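Long-range contact in tRNA (guanine(6)-N2)-methyltransferase (Thermus thermophilus, PDB 3TMA), which methylates the N2 atom of the guanosine at position 6 of tRNA(Phe), using S-adenosyl-L-methionine as methyl donor: residues A[110-118]-A[129-138]. Sequence-based numbering, arbitrary orientation.
Sequences GSFRVEARR and VERRVGEALH
Glu130 reaches from helix 129-138 to the backbone of strand 112-118 and accepts the N-H of Ala116. The bond from Ala116 N to Glu130 OE2 is 2.8 Å long and nearly straight (175°). It uses the anti lone pair of OE2. The side chain is extended beyond CG (chi2 173°), which carries the carboxylate across to the strand, beside Val114 O. Glu130 CG packs on Ala116 CB at 3.6 Å. Glu130 OE1 forms a long salt bridge of 3.4 Å to Arg113 NH2, with the carboxylate turned almost perpendicular to the guanidinium. Arg113 NE donates a hydrogen bond to Val114 O, from above the carbonyl plane. Arg113 NH1 hydrogen-bonds to Leu147 O. These contacts, two of them long, probably limit how the guanidinium can turn.

Val114 faces the helix and fills the middle of the contact. Its CG2 sits on the backbone of Gly134, 3.5 Å from Gly134 N, and also meets Val133 CG1. The lack of a side chain at Gly134 probably helps Val114 sit this close to the helix backbone. Phe112 CZ, with Gly134 O at the ring edge, lies 3.9 Å from Leu137 CB. Toward the other end, Ala116 CB touches Val129 CG1 at 3.7 Å.

Strand and helix run roughly antiparallel; their axes come within 7.8 Å at the closest point. They are the first two elements of a beta-alpha-beta unit in the THUMP domain. Strand 112-119 ends the sheet and pairs in parallel with strand 152-159, whose Val156 touches both Val114 and Val129. Helix 90-99 packs against Val129 through Leu91 and Leu94.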
loop_
_atom_site.group_PDB
_atom_site.type_symbol
_atom_site.label_atom_id
_atom_site.label_comp_id
_atom_site.label_asym_id
_atom_site.label_seq_id
_atom_site.Cartn_x
_atom_site.Cartn_y
_atom_site.Cartn_z
ATOM N N GLY A 110 -10.727 -8.436 25.817
ATOM C CA GLY A 110 -12.052 -8.994 26.054
ATOM C C GLY A 110 -12.834 -9.611 24.888
ATOM O O GLY A 110 -14.018 -9.967 25.035
ATOM N N SER A 111 -12.205 -9.725 23.721
ATOM C CA SER A 111 -12.607 -10.755 22.758
ATOM C C SER A 111 -11.474 -10.977 21.780
ATOM O O SER A 111 -10.624 -10.070 21.593
ATOM C CB SER A 111 -13.900 -10.364 22.024
ATOM O OG SER A 111 -13.643 -9.449 20.955
ATOM N N PHE A 112 -11.441 -12.142 21.135
ATOM C CA PHE A 112 -10.408 -12.359 20.094
ATOM C C PHE A 112 -10.896 -13.321 19.025
ATOM O O PHE A 112 -12.012 -13.920 19.151
ATOM C CB PHE A 112 -9.077 -12.835 20.719
ATOM C CG PHE A 112 -9.073 -14.326 21.095
ATOM C CD1 PHE A 112 -9.898 -14.802 22.105
ATOM C CD2 PHE A 112 -8.307 -15.237 20.383
ATOM C CE1 PHE A 112 -9.949 -16.194 22.434
ATOM C CE2 PHE A 112 -8.290 -16.599 20.719
ATOM C CZ PHE A 112 -9.138 -17.089 21.747
ATOM N N ARG A 113 -10.079 -13.505 17.977
ATOM C CA ARG A 113 -10.270 -14.649 17.101
ATOM C C ARG A 113 -8.900 -15.026 16.579
ATOM O O ARG A 113 -7.961 -14.251 16.744
ATOM C CB ARG A 113 -11.232 -14.326 15.947
ATOM C CG ARG A 113 -10.684 -13.357 14.897
ATOM C CD ARG A 113 -11.592 -13.391 13.659
ATOM N NE ARG A 113 -11.374 -14.655 12.964
ATOM C CZ ARG A 113 -12.174 -15.159 12.027
ATOM N NH1 ARG A 113 -13.292 -14.520 11.678
ATOM N NH2 ARG A 113 -11.871 -16.338 11.473
ATOM N N VAL A 114 -8.792 -16.214 15.971
ATOM C CA VAL A 114 -7.578 -16.632 15.260
ATOM C C VAL A 114 -7.871 -16.521 13.746
ATOM O O VAL A 114 -8.974 -16.857 13.286
ATOM C CB VAL A 114 -7.183 -18.088 15.590
ATOM C CG1 VAL A 114 -5.871 -18.493 14.879
ATOM C CG2 VAL A 114 -7.018 -18.300 17.122
ATOM N N GLU A 115 -6.929 -15.959 13.002
ATOM C CA GLU A 115 -7.006 -15.930 11.546
ATOM C C GLU A 115 -5.815 -16.749 11.063
ATOM O O GLU A 115 -4.652 -16.405 11.352
ATOM C CB GLU A 115 -6.910 -14.490 11.051
ATOM C CG GLU A 115 -8.184 -13.685 11.312
ATOM C CD GLU A 115 -8.104 -12.236 10.801
ATOM O OE1 GLU A 115 -7.032 -11.829 10.294
ATOM O OE2 GLU A 115 -9.112 -11.506 10.935
ATOM N N ALA A 116 -6.089 -17.894 10.442
ATOM C CA ALA A 116 -4.982 -18.735 9.955
ATOM C C ALA A 116 -4.918 -18.694 8.444
ATOM O O ALA A 116 -5.943 -18.605 7.787
ATOM C CB ALA A 116 -5.125 -20.179 10.445
ATOM N N ARG A 117 -3.713 -18.731 7.882
ATOM C CA ARG A 117 -3.557 -18.741 6.424
ATOM C C ARG A 117 -2.532 -19.817 6.110
ATOM O O ARG A 117 -1.647 -20.096 6.929
ATOM C CB ARG A 117 -3.007 -17.392 5.940
ATOM C CG ARG A 117 -3.959 -16.221 6.080
ATOM C CD ARG A 117 -3.300 -14.941 5.559
ATOM N NE ARG A 117 -4.134 -13.758 5.785
ATOM N N ARG A 118 -2.648 -20.418 4.934
ATOM C CA ARG A 118 -1.745 -21.491 4.515
ATOM C C ARG A 118 -1.240 -21.209 3.116
ATOM O O ARG A 118 -1.990 -20.738 2.269
ATOM C CB ARG A 118 -2.479 -22.832 4.455
ATOM C CG ARG A 118 -2.872 -23.408 5.787
ATOM C CD ARG A 118 -3.559 -24.753 5.543
ATOM N NE ARG A 118 -4.604 -24.630 4.532
ATOM C CZ ARG A 118 -4.665 -25.354 3.422
ATOM N NH1 ARG A 118 -5.642 -25.158 2.556
ATOM N NH2 ARG A 118 -3.754 -26.280 3.185
ATOM N N VAL A 129 -6.909 -25.130 12.087
ATOM C CA VAL A 129 -5.875 -24.438 12.837
ATOM C C VAL A 129 -6.541 -23.408 13.745
ATOM O O VAL A 129 -6.191 -23.289 14.921
ATOM C CB VAL A 129 -4.873 -23.725 11.893
ATOM C CG1 VAL A 129 -3.909 -22.826 12.698
ATOM C CG2 VAL A 129 -4.031 -24.753 11.085
ATOM N N GLU A 130 -7.473 -22.628 13.195
ATOM C CA GLU A 130 -8.195 -21.646 14.006
ATOM C C GLU A 130 -8.917 -22.285 15.179
ATOM O O GLU A 130 -8.917 -21.755 16.309
ATOM C CB GLU A 130 -9.159 -20.815 13.152
ATOM C CG GLU A 130 -8.378 -20.003 12.064
ATOM C CD GLU A 130 -9.309 -19.280 11.049
ATOM O OE1 GLU A 130 -10.536 -19.454 11.155
ATOM O OE2 GLU A 130 -8.807 -18.556 10.136
ATOM N N ARG A 131 -9.550 -23.411 14.953
ATOM C CA ARG A 131 -10.273 -24.030 16.059
ATOM C C ARG A 131 -9.321 -24.540 17.127
ATOM O O ARG A 131 -9.508 -24.263 18.311
ATOM C CB ARG A 131 -11.200 -25.147 15.596
ATOM C CG ARG A 131 -11.747 -25.983 16.756
ATOM C CD ARG A 131 -12.946 -26.761 16.293
ATOM N NE ARG A 131 -12.585 -27.908 15.477
ATOM C CZ ARG A 131 -12.391 -29.128 15.968
ATOM N NH1 ARG A 131 -12.140 -30.146 15.140
ATOM N NH2 ARG A 131 -12.511 -29.344 17.284
ATOM N N ARG A 132 -8.295 -25.291 16.715
ATOM C CA ARG A 132 -7.376 -25.900 17.688
ATOM C C ARG A 132 -6.598 -24.819 18.513
ATOM O O ARG A 132 -6.578 -24.843 19.746
ATOM C CB ARG A 132 -6.391 -26.832 16.975
ATOM C CG ARG A 132 -5.286 -27.403 17.921
ATOM C CD ARG A 132 -5.799 -28.640 18.705
ATOM N NE ARG A 132 -6.164 -29.700 17.769
ATOM C CZ ARG A 132 -5.442 -30.801 17.585
ATOM N NH1 ARG A 132 -4.339 -31.004 18.307
ATOM N NH2 ARG A 132 -5.807 -31.679 16.665
ATOM N N VAL A 133 -6.050 -23.837 17.819
ATOM C CA VAL A 133 -5.340 -22.728 18.469
ATOM C C VAL A 133 -6.282 -21.843 19.325
ATOM O O VAL A 133 -6.024 -21.648 20.492
ATOM C CB VAL A 133 -4.511 -21.926 17.465
ATOM C CG1 VAL A 133 -3.931 -20.610 18.117
ATOM C CG2 VAL A 133 -3.337 -22.821 16.926
ATOM N N GLY A 134 -7.400 -21.411 18.755
ATOM C CA GLY A 134 -8.395 -20.609 19.459
ATOM C C GLY A 134 -8.969 -21.246 20.715
ATOM O O GLY A 134 -9.108 -20.573 21.743
ATOM N N GLU A 135 -9.309 -22.533 20.649
ATOM C CA GLU A 135 -9.854 -23.200 21.825
ATOM C C GLU A 135 -8.799 -23.353 22.901
ATOM O O GLU A 135 -9.127 -23.182 24.068
ATOM C CB GLU A 135 -10.523 -24.553 21.504
ATOM C CG GLU A 135 -11.815 -24.361 20.689
ATOM C CD GLU A 135 -12.560 -25.650 20.368
ATOM O OE1 GLU A 135 -11.946 -26.764 20.355
ATOM O OE2 GLU A 135 -13.778 -25.535 20.100
ATOM N N ALA A 136 -7.529 -23.545 22.500
ATOM C CA ALA A 136 -6.423 -23.646 23.480
ATOM C C ALA A 136 -6.228 -22.303 24.191
ATOM O O ALA A 136 -6.092 -22.249 25.447
ATOM C CB ALA A 136 -5.101 -24.085 22.805
ATOM N N LEU A 137 -6.256 -21.215 23.413
ATOM C CA LEU A 137 -6.139 -19.887 24.015
ATOM C C LEU A 137 -7.331 -19.513 24.867
ATOM O O LEU A 137 -7.163 -18.881 25.918
ATOM C CB LEU A 137 -5.812 -18.786 22.977
ATOM C CG LEU A 137 -4.452 -18.962 22.304
ATOM C CD1 LEU A 137 -4.257 -17.997 21.064
ATOM C CD2 LEU A 137 -3.327 -18.841 23.299
ATOM N N HIS A 138 -8.539 -19.828 24.404
ATOM C CA HIS A 138 -9.741 -19.497 25.158
ATOM C C HIS A 138 -9.682 -20.216 26.504
ATOM O O HIS A 138 -10.061 -19.671 27.565
ATOM C CB HIS A 138 -11.005 -19.922 24.377
ATOM C CG HIS A 138 -12.263 -19.894 25.189
ATOM N ND1 HIS A 138 -12.811 -18.723 25.670
ATOM C CD2 HIS A 138 -13.064 -20.892 25.631
ATOM C CE1 HIS A 138 -13.891 -19.004 26.385
ATOM N NE2 HIS A 138 -14.061 -20.313 26.381
#